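Local structure of 7beta-hydroxysteroid dehydrogenase (Collinsella aerofaciens, 5FYD) at residues C93-F97 and E109-N113; L14-E18 and R41-L45. The protein catalyses the NADPH-dependent reduction of the 7-oxo group of 7-oxolithocholate to give ursodeoxycholate, as a homodimer of the short-chain dehydrogenase/reductase family. One frame throughout, in Å; residues are numbered along the deposited sequence. Where two conformers were deposited one is given.

Interaction 1: residues C93-F97 and E109-N113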
ATOM      1  N   CYS A  93     -11.020  -5.666   6.446  0.50 17.78           N
ATOM      2  CA  CYS A  93     -10.364  -4.969   7.535  0.50 19.26           C
ATOM      3  C   CYS A  93     -10.049  -3.550   7.119  0.50 18.00           C
ATOM      4  O   CYS A  93      -9.767  -3.278   5.944  0.50 18.19           O
ATOM      5  CB  CYS A  93      -9.080  -5.690   7.947  0.50 20.80           C
ATOM      6  SG  CYS A  93      -7.718  -5.409   6.803  0.50 25.86           S
ATOM      7  N   LEU A  94     -10.075  -2.655   8.099  1.00 17.29           N
ATOM      8  CA  LEU A  94      -9.789  -1.249   7.880  1.00 16.74           C
ATOM      9  C   LEU A  94      -8.808  -0.811   8.939  1.00 16.84           C
ATOM     10  O   LEU A  94      -9.029  -1.013  10.132  1.00 15.53           O
ATOM     11  CB  LEU A  94     -11.062  -0.401   7.925  1.00 16.22           C
ATOM     12  CG  LEU A  94     -10.890   1.097   7.661  1.00 16.70           C
ATOM     13  CD1 LEU A  94     -10.286   1.381   6.298  1.00 17.64           C
ATOM     14  CD2 LEU A  94     -12.209   1.834   7.835  1.00 16.83           C
ATOM     15  N   HIS A  95      -7.724  -0.197   8.490  1.00 18.08           N
ATOM     16  CA  HIS A  95      -6.765   0.404   9.406  1.00 20.28           C
ATOM     17  C   HIS A  95      -6.358   1.763   8.876  1.00 20.47           C
ATOM     18  O   HIS A  95      -6.641   2.117   7.735  1.00 22.36           O
ATOM     19  CB  HIS A  95      -5.565  -0.518   9.665  1.00 22.92           C
ATOM     20  CG  HIS A  95      -5.031  -1.207   8.444  1.00 25.74           C
ATOM     21  ND1 HIS A  95      -4.175  -0.591   7.556  1.00 28.47           N
ATOM     22  CD2 HIS A  95      -5.197  -2.475   7.988  1.00 28.23           C
ATOM     23  CE1 HIS A  95      -3.841  -1.445   6.601  1.00 27.74           C
ATOM     24  NE2 HIS A  95      -4.456  -2.591   6.834  1.00 28.22           N
ATOM     25  N   SER A  96      -5.741   2.543   9.738  1.00 20.32           N
ATOM     26  CA  SER A  96      -5.441   3.922   9.406  1.00 21.41           C
ATOM     27  C   SER A  96      -4.274   4.375  10.237  1.00 20.22           C
ATOM     28  O   SER A  96      -4.347   4.376  11.457  1.00 19.96           O
ATOM     29  CB  SER A  96      -6.657   4.792   9.685  1.00 23.27           C
ATOM     30  OG  SER A  96      -6.439   6.090   9.167  1.00 25.88           O
ATOM     31  N   PHE A  97      -3.196   4.760   9.564  1.00 19.75           N
ATOM     32  CA  PHE A  97      -1.994   5.197  10.229  1.00 19.56           C
ATOM     33  C   PHE A  97      -2.256   6.458  11.051  1.00 18.16           C
ATOM     34  O   PHE A  97      -2.949   7.367  10.604  1.00 17.50           O
ATOM     35  CB  PHE A  97      -0.871   5.459   9.211  1.00 20.84           C
ATOM     36  CG  PHE A  97       0.311   6.178   9.795  1.00 23.61           C
ATOM     37  CD1 PHE A  97       1.239   5.498  10.571  1.00 26.07           C
ATOM     38  CD2 PHE A  97       0.491   7.540   9.580  1.00 26.57           C
ATOM     39  CE1 PHE A  97       2.326   6.161  11.137  1.00 26.51           C
ATOM     40  CE2 PHE A  97       1.583   8.206  10.133  1.00 27.75           C
ATOM     41  CZ  PHE A  97       2.494   7.518  10.913  1.00 28.15           C
ATOM     42  N   GLU A 109     -14.534   5.379  14.246  1.00 11.67           N
ATOM     43  CA  GLU A 109     -15.813   4.707  14.206  1.00 12.12           C
ATOM     44  C   GLU A 109     -15.917   3.828  12.965  1.00 11.26           C
ATOM     45  O   GLU A 109     -16.496   2.742  13.025  1.00 10.85           O
ATOM     46  CB  GLU A 109     -16.982   5.689  14.309  1.00 13.00           C
ATOM     47  CG  GLU A 109     -18.306   4.956  14.475  1.00 13.91           C
ATOM     48  CD  GLU A 109     -19.395   5.737  15.191  1.00 14.51           C
ATOM     49  OE1 GLU A 109     -19.111   6.524  16.111  1.00 14.33           O
ATOM     50  OE2 GLU A 109     -20.560   5.517  14.840  1.00 17.18           O
ATOM     51  N   ALA A 110     -15.355   4.290  11.851  1.00 11.25           N
ATOM     52  CA  ALA A 110     -15.314   3.488  10.633  1.00 11.27           C
ATOM     53  C   ALA A 110     -14.579   2.175  10.916  1.00 10.99           C
ATOM     54  O   ALA A 110     -15.028   1.109  10.520  1.00 10.92           O
ATOM     55  CB  ALA A 110     -14.638   4.238   9.494  1.00 11.56           C
ATOM     56  N   MET A 111     -13.454   2.268  11.615  1.00 11.28           N
ATOM     57  CA  MET A 111     -12.664   1.068  11.940  1.00 11.90           C
ATOM     58  C   MET A 111     -13.417   0.138  12.884  1.00 11.55           C
ATOM     59  O   MET A 111     -13.443  -1.076  12.683  1.00 11.02           O
ATOM     60  CB  MET A 111     -11.301   1.437  12.495  1.00 12.35           C
ATOM     61  CG  MET A 111     -10.362   1.973  11.396  1.00 13.07           C
ATOM     62  SD  MET A 111      -8.684   2.295  11.964  1.00 15.50           S
ATOM     63  CE  MET A 111      -8.887   3.789  12.895  1.00 15.12           C
ATOM     64  N   ILE A 112     -14.017   0.696  13.926  1.00 10.62           N
ATOM     65  CA  ILE A 112     -14.885  -0.104  14.784  1.00 11.03           C
ATOM     66  C   ILE A 112     -15.974  -0.845  13.978  1.00 10.67           C
ATOM     67  O   ILE A 112     -16.285  -2.031  14.226  1.00 10.33           O
ATOM     68  CB  ILE A 112     -15.532   0.775  15.872  1.00 11.77           C
ATOM     69  CG1 ILE A 112     -14.513   1.069  16.953  1.00 12.53           C
ATOM     70  CG2 ILE A 112     -16.787   0.100  16.446  1.00 12.31           C
ATOM     71  CD1 ILE A 112     -14.932   2.194  17.884  1.00 13.16           C
ATOM     72  N   ASN A 113     -16.573  -0.134  13.036  1.00 10.28           N
ATOM     73  CA  ASN A 113     -17.617  -0.735  12.221  1.00 10.86           C
ATOM     74  C   ASN A 113     -17.109  -1.906  11.389  1.00 11.05           C
ATOM     75  O   ASN A 113     -17.738  -2.956  11.344  1.00 11.19           O
ATOM     76  CB  ASN A 113     -18.267   0.314  11.345  1.00 11.21           C
ATOM     77  CG  ASN A 113     -19.224   1.170  12.121  1.00 11.68           C
ATOM     78  OD1 ASN A 113     -19.547   0.861  13.269  1.00 11.56           O
ATOM     79  ND2 ASN A 113     -19.702   2.215  11.506  1.00 11.92           N
TER
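The CA-to-CB bond of Cys-93 points away from the helix, that of Leu-94 toward it. There Leu-94 CD2 meets Ala-110 CB at 3.8 Å and Leu-94 CG meets Met-111 CG at 3.9 Å, an apolar fit at the closest backbone approach, with Leu-94 CA and Met-111 CA 5.5 Å apart. The carbonyl oxygen of Leu-94 lies 3.5 Å from Met-111 CG and accepts a hydrogen bond from Asn-115, one turn further along the same helix. The Met-111 side chain then reaches along the loop, its SD 3.7 Å from His-95 CA and also 3.7 Å from Ser-96 N, whose hydrogen bond goes to Asn-153. The CA-to-CB bond of His-95 points away from the helix, and its ring stacks with that of Tyr-156, the probable proton acceptor. Phe-97 packs on Pro-192 of the second subunit. This is the loop following the fourth strand of a Rossmann-fold short-chain dehydrogenase, packed on helix 105-132 beside the active site.

Interaction 2: residues L14-E18 and R41-L45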
ATOM      1  N   LEU A  14     -17.055 -12.197   3.075  1.00 11.25           N
ATOM      2  CA  LEU A  14     -17.266 -10.799   3.460  1.00 11.43           C
ATOM      3  C   LEU A  14     -15.940 -10.053   3.307  1.00 11.88           C
ATOM      4  O   LEU A  14     -15.071 -10.084   4.200  1.00 11.41           O
ATOM      5  CB  LEU A  14     -17.819 -10.715   4.879  1.00 11.95           C
ATOM      6  CG  LEU A  14     -19.157 -11.442   5.004  1.00 12.47           C
ATOM      7  CD1 LEU A  14     -19.431 -11.990   6.389  1.00 12.07           C
ATOM      8  CD2 LEU A  14     -20.259 -10.504   4.513  1.00 12.88           C
ATOM      9  N   GLY A  15     -15.773  -9.403   2.152  1.00 12.07           N
ATOM     10  CA  GLY A  15     -14.533  -8.746   1.777  1.00 13.20           C
ATOM     11  C   GLY A  15     -13.853  -9.544   0.689  1.00 14.17           C
ATOM     12  O   GLY A  15     -12.773 -10.086   0.903  1.00 15.53           O
ATOM     13  N   ALA A  16     -14.474  -9.585  -0.490  1.00 14.85           N
ATOM     14  CA  ALA A  16     -14.174 -10.606  -1.485  1.00 16.59           C
ATOM     15  C   ALA A  16     -13.220 -10.220  -2.610  1.00 18.87           C
ATOM     16  O   ALA A  16     -12.833 -11.094  -3.371  1.00 20.56           O
ATOM     17  CB  ALA A  16     -15.467 -11.107  -2.088  1.00 15.80           C
ATOM     18  N   THR A  17     -12.868  -8.949  -2.754  1.00 21.41           N
ATOM     19  CA  THR A  17     -12.129  -8.536  -3.962  1.00 26.35           C
ATOM     20  C   THR A  17     -10.609  -8.510  -3.815  1.00 31.21           C
ATOM     21  O   THR A  17      -9.902  -8.754  -4.782  1.00 37.27           O
ATOM     22  CB  THR A  17     -12.636  -7.205  -4.497  1.00 26.69           C
ATOM     23  OG1 THR A  17     -12.858  -6.304  -3.409  1.00 27.86           O
ATOM     24  CG2 THR A  17     -13.954  -7.448  -5.222  1.00 28.09           C
ATOM     25  N   GLU A  18     -10.112  -8.187  -2.634  1.00 35.11           N
ATOM     26  CA  GLU A  18      -8.661  -8.221  -2.422  1.00 38.92           C
ATOM     27  C   GLU A  18      -8.170  -9.675  -2.297  1.00 33.18           C
ATOM     28  O   GLU A  18      -8.955 -10.578  -2.047  1.00 33.32           O
ATOM     29  CB  GLU A  18      -8.213  -7.355  -1.220  1.00 42.57           C
ATOM     30  CG  GLU A  18      -9.045  -7.397   0.063  1.00 45.67           C
ATOM     31  CD  GLU A  18      -9.510  -8.783   0.438  1.00 47.95           C
ATOM     32  OE1 GLU A  18     -10.523  -9.219  -0.145  1.00 52.38           O
ATOM     33  OE2 GLU A  18      -8.862  -9.445   1.280  1.00 49.56           O
ATOM     34  N   ARG A  41     -16.474  -2.454  -3.803  1.00 24.59           N
ATOM     35  CA  ARG A  41     -16.160  -2.233  -5.220  1.00 27.33           C
ATOM     36  C   ARG A  41     -16.976  -3.157  -6.128  1.00 26.32           C
ATOM     37  O   ARG A  41     -16.517  -4.237  -6.515  1.00 24.20           O
ATOM     38  CB  ARG A  41     -14.664  -2.390  -5.462  1.00 30.83           C
ATOM     39  CG  ARG A  41     -13.871  -1.178  -4.991  1.00 36.60           C
ATOM     40  CD  ARG A  41     -12.411  -1.279  -5.381  1.00 40.25           C
ATOM     41  NE  ARG A  41     -11.768  -2.395  -4.685  1.00 45.85           N
ATOM     42  CZ  ARG A  41     -10.834  -2.305  -3.734  1.00 51.50           C
ATOM     43  NH1 ARG A  41     -10.373  -1.129  -3.296  1.00 55.49           N
ATOM     44  NH2 ARG A  41     -10.347  -3.425  -3.202  1.00 55.05           N
ATOM     45  N   GLU A  42     -18.182  -2.706  -6.462  1.00 27.35           N
ATOM     46  CA  GLU A  42     -19.169  -3.528  -7.174  1.00 27.42           C
ATOM     47  C   GLU A  42     -18.703  -4.001  -8.551  1.00 27.57           C
ATOM     48  O   GLU A  42     -18.934  -5.152  -8.940  1.00 24.65           O
ATOM     49  CB  GLU A  42     -20.494  -2.778  -7.311  1.00 29.87           C
ATOM     50  CG  GLU A  42     -21.558  -3.549  -8.086  1.00 33.43           C
ATOM     51  CD  GLU A  42     -22.984  -3.193  -7.699  1.00 35.88           C
ATOM     52  OE1 GLU A  42     -23.236  -2.057  -7.258  1.00 36.75           O
ATOM     53  OE2 GLU A  42     -23.862  -4.065  -7.849  1.00 40.01           O
ATOM     54  N   GLU A  43     -18.085  -3.097  -9.298  1.00 26.03           N
ATOM     55  CA  GLU A  43     -17.542  -3.435 -10.610  1.00 28.14           C
ATOM     56  C   GLU A  43     -16.514  -4.577 -10.528  1.00 25.14           C
ATOM     57  O   GLU A  43     -16.570  -5.532 -11.298  1.00 24.75           O
ATOM     58  CB  GLU A  43     -16.976  -2.176 -11.301  1.00 30.30           C
ATOM     59  CG  GLU A  43     -15.683  -1.588 -10.722  1.00 35.53           C
ATOM     60  CD  GLU A  43     -15.748  -1.130  -9.254  1.00 38.10           C
ATOM     61  OE1 GLU A  43     -16.795  -0.588  -8.789  1.00 40.02           O
ATOM     62  OE2 GLU A  43     -14.726  -1.299  -8.559  1.00 39.50           O
ATOM     63  N   LYS A  44     -15.623  -4.496  -9.548  1.00 23.66           N
ATOM     64  CA  LYS A  44     -14.581  -5.487  -9.373  1.00 24.22           C
ATOM     65  C   LYS A  44     -15.199  -6.828  -8.965  1.00 22.91           C
ATOM     66  O   LYS A  44     -14.818  -7.882  -9.490  1.00 22.98           O
ATOM     67  CB  LYS A  44     -13.599  -4.984  -8.336  1.00 25.66           C
ATOM     68  CG  LYS A  44     -12.279  -5.692  -8.323  1.00 29.01           C
ATOM     69  CD  LYS A  44     -11.331  -4.998  -7.355  1.00 30.64           C
ATOM     70  CE  LYS A  44     -10.044  -5.787  -7.175  1.00 32.70           C
ATOM     71  NZ  LYS A  44      -9.072  -5.092  -6.280  1.00 34.45           N
ATOM     72  N   LEU A  45     -16.174  -6.769  -8.053  1.00 20.36           N
ATOM     73  CA  LEU A  45     -16.939  -7.965  -7.644  1.00 19.60           C
ATOM     74  C   LEU A  45     -17.635  -8.622  -8.845  1.00 18.90           C
ATOM     75  O   LEU A  45     -17.636  -9.835  -8.973  1.00 18.01           O
ATOM     76  CB  LEU A  45     -17.981  -7.591  -6.601  1.00 19.82           C
ATOM     77  CG  LEU A  45     -17.544  -7.214  -5.180  1.00 20.76           C
ATOM     78  CD1 LEU A  45     -18.686  -6.512  -4.469  1.00 20.41           C
ATOM     79  CD2 LEU A  45     -17.141  -8.460  -4.408  1.00 20.98           C
TER
HETATM   80  O   HOH W   1     -14.518  -4.592  -2.680  1.00 29.28           O
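Thr-17 overlaps the first turn of helix 42-56, its methyl CG2 pressed to 3.4 Å from Leu-45 CD2 and its CB 3.8 Å from Lys-44 CD. The same leucine methyl also reaches Ala-16, at 3.9 Å from its CB, so the buried Leu-45 serves two successive loop residues. Next to it, the aliphatic part of the extended Lys-44 lies against the loop, with CE 3.8 Å from Thr-17 O. The polar end of the threonine meets the start of the helix through solvent: water 1 lies 2.5 Å from Thr-17 OG1 and accepts a hydrogen bond from Arg-41 N at 3.1 Å. Arg-41, the N-cap residue, reaches out so that its NH2 lies 3.8 Å from Thr-17 OG1. Thr-17, Glu-18 and Arg-41 all belong to the NADP(+) site, so the contact joins the glycine-rich cofactor loop to the arginine turn between strand 34-39 and helix 42-56. At Gly-15 (phi 108°, psi 67°) a CB would jam against the carbonyl O of Leu-14, which calls for glycine. Glu-18 caps helix 19-30 through Gly-21 N, while Ala-16 and Leu-45 rest on Met-37 of strand 34-39, and Leu-45 extends to Val-62 of strand 60-64.

From the N terminus, the chain leaves strand 10-14, runs through helix 19-30 and strand 34-39, and returns at the start of helix 42-56; there interaction 2 closes a beta-alpha-beta loop with 22 residues between its segments. The chain next adds strand 60-64, helix 72-80 and the central strand 85-90. Only then does interaction 1 open, closing a shorter excursion of 11 residues onto helix 105-132. The two contacts therefore follow in series, neither nested nor crossed. The centres of interactions 1 and 2 are about 18 Å apart, their nearest atoms about 6 Å. Both lie at the C-terminal edge of the parallel sheet, interaction 2 at the NADP(+) site and interaction 1 beside Tyr-156 and the second subunit.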